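Local coordinates for protein ecto-NAD+ glycohydrolase (CD38 molecule) (Bos taurus, PDB 3GC6) that belongs to the ADP-ribosyl cyclase family, as a disulfide-rich, glycosylated ectoenzyme with a mostly helical half and a half built on a parallel sheet, at residues His95-Ala98 against Arg102-Thr105; Val85-Ser88 against Leu93-Glu96; Thr109-Leu114 against Glu151-Arg156; Arg40-Gln45 against Leu74-Val79. The protein carries 1 engineered substitution. All blocks are in the same frame, centred on the assembly; numbering follows the deposited sequence. Where two conformers were deposited one is given.

In the fold
Contacts 1 and 2 share H95 and E96 and both use helix 91-101: one turns the following loop back along the helix end, the other lays the helix against strand 85-88. They touch through V85, with centres about 6 Å apart, and both are partly buried. Contact 3 is the buried one, about 6 Å from the centre of the chain and made by a leucine between two helices. Contact 4 lies farthest out, about 17 Å from that centre, and relies on an arginine, a water and a backbone carbonyl beside the second subunit. Its segment 74-79 reaches contact 3 through A75 and P77 and contact 1 through V79.

Contact 1 (His95-Ala98 against Arg102-Thr105); sequences HEYA and RLMT. With SO4 (sulfate ion), chain F.
A98 and L103 bury the most surface in this contact, where the chain leaves helix 91-101 and turns back along it. The carbonyl O of A98 accepts from L103 N at 2.9 Å, with the donor in the carbonyl plane and on a lone pair. R102 takes up a positive phi (53°), and this Schellman motif ends the helix. The reversal puts the CB of A98 4.3 Å from the CB of L103, and the same methyl lies 4.0 Å from T105 CG2. T105 faces the helix. Its hydroxyl, held between the backbone N and the carbonyl carbon (chi1 66°), arrives obliquely at the imidazole of H95, with OG1 3.0 Å from CE1. The two side chains cross at about a right angle, and CG2 of T105 also rests near ND1 and CE1. OG1 has its strongest polar partner elsewhere, in the carboxylate of D108. L103 sends CD1 obliquely to the ring of Y97, 3.7 Å from CE2 and close to CZ and OH as well. R102 starts away from the helix, but its chain bends at chi2 and NH1, weakly bonded to K99 O, donates to O1 of a sulfate ion at 2.6 Å; R100 binds the same ion, which probably comes from the crystallisation liquor. Y97, L103 and T105 all pack on V85 of strand 85-88, while Y97 extends to R166 and V168 of strand 164-170. M104, pointing away, pairs through its backbone with Q83 and V85, so the returning loop runs beside edge strand 85-88, with L103 and T105 turned to the helix.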
loop_
_atom_site.group_PDB
_atom_site.type_symbol
_atom_site.label_atom_id
_atom_site.label_comp_id
_atom_site.label_asym_id
_atom_site.label_seq_id
_atom_site.Cartn_x
_atom_site.Cartn_y
_atom_site.Cartn_z
ATOM N N HIS A 95 -20.910 -13.437 0.784
ATOM C CA HIS A 95 -19.771 -12.732 1.382
ATOM C C HIS A 95 -19.271 -13.456 2.625
ATOM O O HIS A 95 -18.061 -13.544 2.844
ATOM C CB HIS A 95 -20.092 -11.253 1.543
ATOM C CG HIS A 95 -20.358 -10.578 0.222
ATOM N ND1 HIS A 95 -19.347 -10.069 -0.578
ATOM C CD2 HIS A 95 -21.510 -10.385 -0.471
ATOM C CE1 HIS A 95 -19.864 -9.571 -1.688
ATOM N NE2 HIS A 95 -21.175 -9.748 -1.649
ATOM N N GLU A 96 -20.192 -14.061 3.373
ATOM C CA GLU A 96 -19.763 -14.917 4.496
ATOM C C GLU A 96 -18.925 -16.088 3.975
ATOM O O GLU A 96 -17.854 -16.398 4.509
ATOM C CB GLU A 96 -20.968 -15.407 5.310
ATOM C CG GLU A 96 -20.603 -16.290 6.524
ATOM C CD GLU A 96 -19.735 -15.595 7.566
ATOM O OE1 GLU A 96 -19.639 -14.340 7.560
ATOM O OE2 GLU A 96 -19.165 -16.336 8.409
ATOM N N TYR A 97 -19.407 -16.742 2.918
ATOM C CA TYR A 97 -18.666 -17.855 2.330
ATOM C C TYR A 97 -17.279 -17.402 1.864
ATOM O O TYR A 97 -16.274 -18.053 2.151
ATOM C CB TYR A 97 -19.486 -18.396 1.158
ATOM C CG TYR A 97 -18.796 -19.353 0.208
ATOM C CD1 TYR A 97 -18.526 -20.669 0.582
ATOM C CD2 TYR A 97 -18.509 -18.965 -1.090
ATOM C CE1 TYR A 97 -17.949 -21.573 -0.319
ATOM C CE2 TYR A 97 -17.934 -19.857 -1.991
ATOM C CZ TYR A 97 -17.637 -21.131 -1.596
ATOM O OH TYR A 97 -17.070 -22.011 -2.496
ATOM N N ALA A 98 -17.215 -16.285 1.143
ATOM C CA ALA A 98 -15.932 -15.815 0.648
ATOM C C ALA A 98 -15.003 -15.515 1.788
ATOM O O ALA A 98 -13.821 -15.836 1.696
ATOM C CB ALA A 98 -16.101 -14.599 -0.236
ATOM N N ARG A 102 -11.580 -17.555 2.326
ATOM C CA ARG A 102 -10.534 -16.665 1.792
ATOM C C ARG A 102 -10.598 -16.640 0.259
ATOM O O ARG A 102 -9.598 -16.802 -0.444
ATOM C CB ARG A 102 -9.131 -17.100 2.269
ATOM C CG ARG A 102 -8.972 -17.298 3.800
ATOM C CD ARG A 102 -9.447 -16.146 4.668
ATOM N NE ARG A 102 -9.016 -16.303 6.075
ATOM C CZ ARG A 102 -9.723 -16.883 7.052
ATOM N NH1 ARG A 102 -10.922 -17.386 6.817
ATOM N NH2 ARG A 102 -9.224 -16.965 8.284
ATOM N N LEU A 103 -11.815 -16.477 -0.244
ATOM C CA LEU A 103 -12.066 -16.276 -1.677
ATOM C C LEU A 103 -12.441 -14.803 -1.911
ATOM O O LEU A 103 -12.562 -13.996 -0.963
ATOM C CB LEU A 103 -13.233 -17.164 -2.148
ATOM C CG LEU A 103 -13.019 -18.647 -1.838
ATOM C CD1 LEU A 103 -14.285 -19.470 -2.134
ATOM C CD2 LEU A 103 -11.797 -19.215 -2.564
ATOM N N MET A 104 -12.604 -14.419 -3.175
ATOM C CA MET A 104 -12.920 -13.019 -3.450
ATOM C C MET A 104 -14.148 -12.842 -4.350
ATOM O O MET A 104 -14.173 -13.370 -5.480
ATOM C CB MET A 104 -11.743 -12.275 -4.093
ATOM C CG MET A 104 -10.488 -12.321 -3.268
ATOM S SD MET A 104 -9.054 -11.613 -4.166
ATOM C CE MET A 104 -9.684 -10.031 -4.180
ATOM N N THR A 105 -15.157 -12.130 -3.840
ATOM C CA THR A 105 -16.253 -11.623 -4.675
ATOM C C THR A 105 -15.824 -10.315 -5.365
ATOM O O THR A 105 -14.740 -9.799 -5.086
ATOM C CB THR A 105 -17.532 -11.298 -3.860
ATOM O OG1 THR A 105 -17.270 -10.208 -2.971
ATOM C CG2 THR A 105 -17.980 -12.527 -3.033
HETATM S S SO4 F . -11.435 -17.522 10.571
HETATM O O1 SO4 F . -11.894 -17.598 9.181
HETATM O O2 SO4 F . -10.420 -18.533 10.830
HETATM O O3 SO4 F . -10.877 -16.192 10.805
HETATM O O4 SO4 F . -12.589 -17.749 11.446
#

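Contact 2 (Val85-Ser88 against Leu93-Glu96); sequences VFWS and LAHE
W87 and H95 form an edge-to-face aromatic pair that joins strand 85-88, an outermost strand of the parallel sheet, to the helix that follows it, 91-101. The edge of the imidazole is directed at the indole face: the centroids of the five-membered ring of W87 and the ring of H95 lie 4.6 Å apart, and the planes are inclined at 71°. H95 NE2 sits 3.2 Å above the indole plane, offset toward its rim. Although NE2 is 3.3 Å from W87 NE1, the angle is too poor for a hydrogen bond, and the indole N-H is instead used by E107 OE1. A94 supplies the second touch, one helix position earlier. Its methyl meets W87 CB at a close 3.3 Å and reaches the ring obliquely at CG. With chi1 at 62°, the indole stands between the backbone N and carbonyl carbon of W87, which places it alongside the helix where both A94 and H95 can reach it. F86 and S88 point the other way, toward helix 182-187, and the backbone of F86 pairs with strand 164-170. The pair thus closes a strand-then-helix unit at the edge of the four-stranded parallel sheet, in the alpha/beta half of the ADP-ribosyl cyclase fold.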
loop_
_atom_site.group_PDB
_atom_site.type_symbol
_atom_site.label_atom_id
_atom_site.label_comp_id
_atom_site.label_asym_id
_atom_site.label_seq_id
_atom_site.Cartn_x
_atom_site.Cartn_y
_atom_site.Cartn_z
ATOM N N VAL A 85 -15.369 -15.736 -6.696
ATOM C CA VAL A 85 -16.760 -16.047 -6.382
ATOM C C VAL A 85 -17.705 -15.049 -7.053
ATOM O O VAL A 85 -17.472 -13.819 -6.985
ATOM C CB VAL A 85 -16.978 -15.944 -4.873
ATOM C CG1 VAL A 85 -18.466 -16.105 -4.539
ATOM C CG2 VAL A 85 -16.159 -17.068 -4.177
ATOM N N PHE A 86 -18.750 -15.572 -7.699
ATOM C CA PHE A 86 -19.855 -14.781 -8.245
ATOM C C PHE A 86 -21.070 -15.068 -7.387
ATOM O O PHE A 86 -21.121 -16.085 -6.677
ATOM C CB PHE A 86 -20.164 -15.237 -9.672
ATOM C CG PHE A 86 -19.066 -14.948 -10.633
ATOM C CD1 PHE A 86 -19.117 -13.797 -11.439
ATOM C CD2 PHE A 86 -17.964 -15.805 -10.727
ATOM C CE1 PHE A 86 -18.056 -13.523 -12.351
ATOM C CE2 PHE A 86 -16.919 -15.538 -11.610
ATOM C CZ PHE A 86 -16.967 -14.399 -12.430
ATOM N N TRP A 87 -22.037 -14.161 -7.409
ATOM C CA TRP A 87 -23.223 -14.375 -6.586
ATOM C C TRP A 87 -24.380 -13.592 -7.175
ATOM O O TRP A 87 -24.183 -12.620 -7.908
ATOM C CB TRP A 87 -22.950 -13.961 -5.122
ATOM C CG TRP A 87 -22.623 -12.475 -4.978
ATOM C CD1 TRP A 87 -21.384 -11.871 -5.083
ATOM C CD2 TRP A 87 -23.551 -11.429 -4.726
ATOM N NE1 TRP A 87 -21.497 -10.490 -4.899
ATOM C CE2 TRP A 87 -22.829 -10.204 -4.692
ATOM C CE3 TRP A 87 -24.938 -11.404 -4.532
ATOM C CZ2 TRP A 87 -23.454 -8.980 -4.442
ATOM C CZ3 TRP A 87 -25.567 -10.178 -4.306
ATOM C CH2 TRP A 87 -24.819 -8.985 -4.278
ATOM N N SER A 88 -25.591 -14.032 -6.837
ATOM C CA SER A 88 -26.761 -13.289 -7.291
ATOM C C SER A 88 -27.889 -13.574 -6.328
ATOM O O SER A 88 -28.220 -14.742 -6.102
ATOM C CB SER A 88 -27.151 -13.764 -8.705
ATOM O OG SER A 88 -28.190 -12.960 -9.269
ATOM N N LEU A 93 -24.926 -14.305 2.310
ATOM C CA LEU A 93 -24.338 -15.645 2.333
ATOM C C LEU A 93 -23.049 -15.703 1.520
ATOM O O LEU A 93 -22.068 -16.300 1.962
ATOM C CB LEU A 93 -25.332 -16.653 1.779
ATOM C CG LEU A 93 -24.759 -18.055 1.631
ATOM C CD1 LEU A 93 -24.371 -18.710 2.965
ATOM C CD2 LEU A 93 -25.776 -18.893 0.838
ATOM N N ALA A 94 -23.066 -15.098 0.329
ATOM C CA ALA A 94 -21.908 -15.187 -0.557
ATOM C C ALA A 94 -20.691 -14.545 0.088
ATOM O O ALA A 94 -19.573 -15.061 -0.023
ATOM C CB ALA A 94 -22.213 -14.526 -1.945
ATOM N N HIS A 95 -20.910 -13.437 0.784
ATOM C CA HIS A 95 -19.771 -12.732 1.382
ATOM C C HIS A 95 -19.271 -13.456 2.625
ATOM O O HIS A 95 -18.061 -13.544 2.844
ATOM C CB HIS A 95 -20.092 -11.253 1.543
ATOM C CG HIS A 95 -20.358 -10.578 0.222
ATOM N ND1 HIS A 95 -19.347 -10.069 -0.578
ATOM C CD2 HIS A 95 -21.510 -10.385 -0.471
ATOM C CE1 HIS A 95 -19.864 -9.571 -1.688
ATOM N NE2 HIS A 95 -21.175 -9.748 -1.649
ATOM N N GLU A 96 -20.192 -14.061 3.373
ATOM C CA GLU A 96 -19.763 -14.917 4.496
ATOM C C GLU A 96 -18.925 -16.088 3.975
ATOM O O GLU A 96 -17.854 -16.398 4.509
ATOM C CB GLU A 96 -20.968 -15.407 5.310
ATOM C CG GLU A 96 -20.603 -16.290 6.524
ATOM C CD GLU A 96 -19.735 -15.595 7.566
ATOM O OE1 GLU A 96 -19.639 -14.340 7.560
ATOM O OE2 GLU A 96 -19.165 -16.336 8.409
#

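Contact 3 (Thr109-Leu114 against Glu151-Arg156); sequences TLLGYL and EVLSER
T109 opens this contact with its hydroxyl, whose OG1 lies 4.2 Å from CD2 of L153 on helix 145-159. It is the N-cap of helix 110-115: OG1 accepts from G112 N at 3.0 Å, with an N-H...O angle of 147°, and is also hydrogen-bonded to the carbonyl O of L106. The chi1 of 62° sets OG1 between the backbone N and the carbonyl carbon, turned to the amide of G112 in the first helical turn. L110 packs instead on Y31 and T32 of helix 20-35. At L111 the side chain comes across to L153 obliquely, and its CB and CD1 are each 3.9 Å from L153 CD1. L111 also packs on L71 and I72 of helix 69-74. G112 has no side chain, and here L153 comes down on the backbone itself, CD2 lying 3.7 Å from N and 3.9 Å from CA. L153 therefore splits its two methyls, CD1 to L111 and CD2 to the capped turn at T109 and G112. The meeting is sparse, just 116 Å² of surface, and P77 and L106 also pack against L153. A single leucine set against a glycine-containing first turn, beside an N-cap threonine, is how these two helices meet in the buried interior of the ADP-ribosyl cyclase fold.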
loop_
_atom_site.group_PDB
_atom_site.type_symbol
_atom_site.label_atom_id
_atom_site.label_comp_id
_atom_site.label_asym_id
_atom_site.label_seq_id
_atom_site.Cartn_x
_atom_site.Cartn_y
_atom_site.Cartn_z
ATOM N N THR A 109 -12.564 -7.024 -4.554
ATOM C CA THR A 109 -11.513 -6.402 -5.354
ATOM C C THR A 109 -11.285 -4.992 -4.793
ATOM O O THR A 109 -12.127 -4.475 -4.049
ATOM C CB THR A 109 -11.943 -6.281 -6.845
ATOM O OG1 THR A 109 -13.099 -5.445 -6.985
ATOM C CG2 THR A 109 -12.238 -7.685 -7.417
ATOM N N LEU A 110 -10.179 -4.342 -5.172
ATOM C CA LEU A 110 -9.926 -2.982 -4.647
ATOM C C LEU A 110 -11.093 -2.044 -4.975
ATOM O O LEU A 110 -11.695 -1.409 -4.089
ATOM C CB LEU A 110 -8.626 -2.433 -5.210
ATOM C CG LEU A 110 -8.084 -1.136 -4.592
ATOM C CD1 LEU A 110 -6.565 -1.019 -4.832
ATOM C CD2 LEU A 110 -8.805 0.065 -5.193
ATOM N N LEU A 111 -11.439 -1.990 -6.263
ATOM C CA LEU A 111 -12.469 -1.038 -6.675
ATOM C C LEU A 111 -13.850 -1.415 -6.106
ATOM O O LEU A 111 -14.658 -0.529 -5.778
ATOM C CB LEU A 111 -12.505 -0.890 -8.218
ATOM C CG LEU A 111 -11.255 -0.216 -8.796
ATOM C CD1 LEU A 111 -11.361 -0.151 -10.322
ATOM C CD2 LEU A 111 -11.074 1.233 -8.203
ATOM N N GLY A 112 -14.154 -2.727 -6.093
ATOM C CA GLY A 112 -15.424 -3.191 -5.528
ATOM C C GLY A 112 -15.509 -2.841 -4.050
ATOM O O GLY A 112 -16.579 -2.485 -3.540
ATOM N N TYR A 113 -14.390 -2.969 -3.355
ATOM C CA TYR A 113 -14.342 -2.623 -1.947
ATOM C C TYR A 113 -14.553 -1.127 -1.722
ATOM O O TYR A 113 -15.305 -0.721 -0.820
ATOM C CB TYR A 113 -12.995 -3.098 -1.366
ATOM C CG TYR A 113 -12.844 -2.869 0.123
ATOM C CD1 TYR A 113 -13.306 -3.811 1.020
ATOM C CD2 TYR A 113 -12.214 -1.734 0.627
ATOM C CE1 TYR A 113 -13.166 -3.611 2.409
ATOM C CE2 TYR A 113 -12.058 -1.534 2.007
ATOM C CZ TYR A 113 -12.550 -2.473 2.883
ATOM O OH TYR A 113 -12.403 -2.292 4.263
ATOM N N LEU A 114 -13.908 -0.293 -2.536
ATOM C CA LEU A 114 -14.126 1.154 -2.384
ATOM C C LEU A 114 -15.610 1.516 -2.538
ATOM O O LEU A 114 -16.125 2.335 -1.788
ATOM C CB LEU A 114 -13.347 1.940 -3.436
ATOM C CG LEU A 114 -11.958 2.437 -3.102
ATOM C CD1 LEU A 114 -11.150 1.481 -2.256
ATOM C CD2 LEU A 114 -11.202 3.001 -4.371
ATOM N N GLU A 151 -21.498 -2.334 -13.903
ATOM C CA GLU A 151 -21.568 -3.100 -15.152
ATOM C C GLU A 151 -20.152 -3.313 -15.688
ATOM O O GLU A 151 -19.773 -4.454 -16.019
ATOM C CB GLU A 151 -22.492 -2.365 -16.146
ATOM C CG GLU A 151 -22.329 -2.583 -17.622
ATOM C CD GLU A 151 -22.994 -1.407 -18.378
ATOM O OE1 GLU A 151 -24.153 -1.068 -18.036
ATOM O OE2 GLU A 151 -22.361 -0.783 -19.249
ATOM N N VAL A 152 -19.344 -2.255 -15.802
ATOM C CA VAL A 152 -18.042 -2.436 -16.411
ATOM C C VAL A 152 -17.103 -3.192 -15.460
ATOM O O VAL A 152 -16.289 -4.014 -15.902
ATOM C CB VAL A 152 -17.424 -1.105 -16.913
ATOM C CG1 VAL A 152 -17.229 -0.156 -15.793
ATOM C CG2 VAL A 152 -16.106 -1.394 -17.677
ATOM N N LEU A 153 -17.215 -2.925 -14.164
ATOM C CA LEU A 153 -16.395 -3.701 -13.227
ATOM C C LEU A 153 -16.740 -5.178 -13.344
ATOM O O LEU A 153 -15.847 -6.039 -13.316
ATOM C CB LEU A 153 -16.564 -3.242 -11.773
ATOM C CG LEU A 153 -15.369 -3.549 -10.859
ATOM C CD1 LEU A 153 -14.122 -2.712 -11.244
ATOM C CD2 LEU A 153 -15.772 -3.344 -9.406
ATOM N N SER A 154 -18.029 -5.459 -13.439
ATOM C CA SER A 154 -18.505 -6.868 -13.567
ATOM C C SER A 154 -17.951 -7.539 -14.813
ATOM O O SER A 154 -17.538 -8.710 -14.790
ATOM C CB SER A 154 -20.037 -6.906 -13.647
ATOM O OG SER A 154 -20.610 -6.640 -12.392
ATOM N N GLU A 155 -17.987 -6.822 -15.932
ATOM C CA GLU A 155 -17.434 -7.361 -17.204
ATOM C C GLU A 155 -15.979 -7.705 -17.076
ATOM O O GLU A 155 -15.545 -8.787 -17.490
ATOM C CB GLU A 155 -17.601 -6.344 -18.342
ATOM C CG GLU A 155 -19.046 -6.112 -18.714
ATOM C CD GLU A 155 -19.210 -5.198 -19.925
ATOM O OE1 GLU A 155 -18.275 -4.444 -20.243
ATOM O OE2 GLU A 155 -20.300 -5.215 -20.540
ATOM N N ARG A 156 -15.195 -6.792 -16.497
ATOM C CA ARG A 156 -13.756 -7.010 -16.438
ATOM C C ARG A 156 -13.454 -8.166 -15.474
ATOM O O ARG A 156 -12.604 -9.012 -15.748
ATOM C CB ARG A 156 -13.032 -5.732 -16.058
ATOM C CG ARG A 156 -13.186 -4.622 -17.115
ATOM C CD ARG A 156 -12.373 -4.957 -18.373
ATOM N NE ARG A 156 -10.942 -4.975 -18.076
ATOM C CZ ARG A 156 -10.138 -3.916 -18.220
ATOM N NH1 ARG A 156 -10.638 -2.768 -18.660
ATOM N NH2 ARG A 156 -8.846 -4.005 -17.916
#

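Contact 4 (Arg40-Gln45 against Leu74-Val79); sequences RSRNCQ and LAPPTV. With SO4 (sulfate ion), chain I.
The two backbones approach most closely at R42 and A75, whose CA atoms are 7.1 Å apart, where the turn leading into helix 44-55 passes the chain leaving helix 69-74. The motif at the helix start is an N-cap: N43 OD1 accepts from A46 N, and the following C44 is tied by a disulfide to C28 in helix 20-35. P77, farther along segment 74-79, is the centre of an inverse gamma turn. R42 makes the main side-chain contact. Its chain bends at chi2 (-85°), which brings the guanidinium edge to L74, and NH2 donates to the carbonyl O of L74 at 3.2 Å. The bond is far from a lone pair, since the donor stands 52° out of the carbonyl plane. On the way, CD of R42 runs 4.2 Å from A75 CB, while NH2 touches P76 CD at 3.9 Å, the two side chains crossing at about a right angle. The second subunit adjoins this surface: its Q33 bonds to the backbone N of R42, and a sulfate ion, probably from the crystallisation liquor, is held by Q45 NE2 together with Q45 and R48 of that subunit. A water also bridges the segments, accepting from N43 N at 3.2 Å and donating to L74 O at 2.9 Å.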
loop_
_atom_site.group_PDB
_atom_site.type_symbol
_atom_site.label_atom_id
_atom_site.label_comp_id
_atom_site.label_asym_id
_atom_site.label_seq_id
_atom_site.Cartn_x
_atom_site.Cartn_y
_atom_site.Cartn_z
ATOM N N ARG A 40 1.354 -5.982 -5.248
ATOM C CA ARG A 40 1.984 -4.857 -5.968
ATOM C C ARG A 40 1.312 -3.556 -5.536
ATOM O O ARG A 40 0.099 -3.533 -5.335
ATOM C CB ARG A 40 1.845 -5.024 -7.476
ATOM N N SER A 41 2.084 -2.487 -5.396
ATOM C CA SER A 41 1.536 -1.263 -4.799
ATOM C C SER A 41 0.530 -0.553 -5.720
ATOM O O SER A 41 0.583 -0.701 -6.936
ATOM C CB SER A 41 2.650 -0.313 -4.387
ATOM O OG SER A 41 3.305 0.232 -5.511
ATOM N N ARG A 42 -0.383 0.211 -5.119
ATOM C CA ARG A 42 -1.404 0.960 -5.872
ATOM C C ARG A 42 -1.377 2.379 -5.316
ATOM O O ARG A 42 -1.135 2.567 -4.131
ATOM C CB ARG A 42 -2.784 0.331 -5.657
ATOM C CG ARG A 42 -2.888 -1.144 -6.098
ATOM C CD ARG A 42 -3.199 -1.334 -7.587
ATOM N NE ARG A 42 -2.936 -2.731 -7.959
ATOM C CZ ARG A 42 -2.683 -3.144 -9.195
ATOM N NH1 ARG A 42 -2.439 -4.424 -9.437
ATOM N NH2 ARG A 42 -2.688 -2.279 -10.194
ATOM N N ASN A 43 -1.587 3.391 -6.149
ATOM C CA ASN A 43 -1.472 4.767 -5.663
ATOM C C ASN A 43 -2.880 5.232 -5.300
ATOM O O ASN A 43 -3.681 5.526 -6.183
ATOM C CB ASN A 43 -0.872 5.665 -6.766
ATOM C CG ASN A 43 -0.826 7.137 -6.400
ATOM O OD1 ASN A 43 -1.458 7.615 -5.444
ATOM N ND2 ASN A 43 -0.065 7.890 -7.195
ATOM N N CYS A 44 -3.205 5.265 -4.016
ATOM C CA CYS A 44 -4.591 5.569 -3.632
ATOM C C CYS A 44 -5.047 6.995 -3.938
ATOM O O CYS A 44 -6.229 7.235 -4.166
ATOM C CB CYS A 44 -4.867 5.243 -2.171
ATOM S SG CYS A 44 -5.033 3.465 -1.868
ATOM N N GLN A 45 -4.119 7.955 -3.889
ATOM C CA GLN A 45 -4.450 9.318 -4.280
ATOM C C GLN A 45 -4.876 9.324 -5.741
ATOM O O GLN A 45 -5.892 9.934 -6.098
ATOM C CB GLN A 45 -3.259 10.278 -4.080
ATOM C CG GLN A 45 -3.585 11.713 -4.546
ATOM C CD GLN A 45 -2.446 12.692 -4.357
ATOM O OE1 GLN A 45 -1.388 12.340 -3.835
ATOM N NE2 GLN A 45 -2.664 13.949 -4.779
ATOM N N LEU A 74 -5.946 1.531 -13.207
ATOM C CA LEU A 74 -5.160 1.740 -11.997
ATOM C C LEU A 74 -5.315 0.584 -10.993
ATOM O O LEU A 74 -4.452 0.390 -10.137
ATOM C CB LEU A 74 -5.547 3.046 -11.310
ATOM C CG LEU A 74 -5.128 4.321 -12.049
ATOM C CD1 LEU A 74 -5.768 5.528 -11.422
ATOM C CD2 LEU A 74 -3.612 4.454 -12.056
ATOM N N ALA A 75 -6.411 -0.174 -11.104
ATOM C CA ALA A 75 -6.683 -1.246 -10.146
ATOM C C ALA A 75 -7.698 -2.243 -10.749
ATOM O O ALA A 75 -8.874 -2.244 -10.388
ATOM C CB ALA A 75 -7.189 -0.673 -8.819
ATOM N N PRO A 76 -7.252 -3.081 -11.700
ATOM C CA PRO A 76 -8.210 -3.977 -12.354
ATOM C C PRO A 76 -8.777 -4.981 -11.377
ATOM O O PRO A 76 -8.060 -5.406 -10.469
ATOM C CB PRO A 76 -7.369 -4.726 -13.395
ATOM C CG PRO A 76 -6.141 -3.908 -13.564
ATOM C CD PRO A 76 -5.894 -3.165 -12.281
ATOM N N PRO A 77 -10.051 -5.364 -11.549
ATOM C CA PRO A 77 -10.692 -6.304 -10.598
ATOM C C PRO A 77 -10.361 -7.765 -10.929
ATOM O O PRO A 77 -11.252 -8.582 -11.210
ATOM C CB PRO A 77 -12.174 -6.030 -10.811
ATOM C CG PRO A 77 -12.246 -5.668 -12.277
ATOM C CD PRO A 77 -11.023 -4.836 -12.537
ATOM N N THR A 78 -9.086 -8.086 -10.834
ATOM C CA THR A 78 -8.539 -9.387 -11.216
ATOM C C THR A 78 -8.344 -10.195 -9.931
ATOM O O THR A 78 -7.778 -9.661 -8.971
ATOM C CB THR A 78 -7.172 -9.162 -11.906
ATOM O OG1 THR A 78 -7.349 -8.300 -13.039
ATOM C CG2 THR A 78 -6.553 -10.457 -12.369
ATOM N N VAL A 79 -8.781 -11.449 -9.923
ATOM C CA VAL A 79 -8.676 -12.301 -8.742
ATOM C C VAL A 79 -7.805 -13.497 -9.142
ATOM O O VAL A 79 -7.921 -14.004 -10.275
ATOM C CB VAL A 79 -10.106 -12.771 -8.349
ATOM C CG1 VAL A 79 -10.079 -13.876 -7.301
ATOM C CG2 VAL A 79 -10.932 -11.560 -7.877
HETATM S S SO4 I . -1.493 17.349 -3.209
HETATM O O1 SO4 I . -1.249 16.486 -4.366
HETATM O O2 SO4 I . -0.548 18.465 -3.228
HETATM O O3 SO4 I . -2.855 17.879 -3.221
HETATM O O4 SO4 I . -1.295 16.560 -1.996
HETATM O O HOH W 1 -2.458 2.125 -8.919
#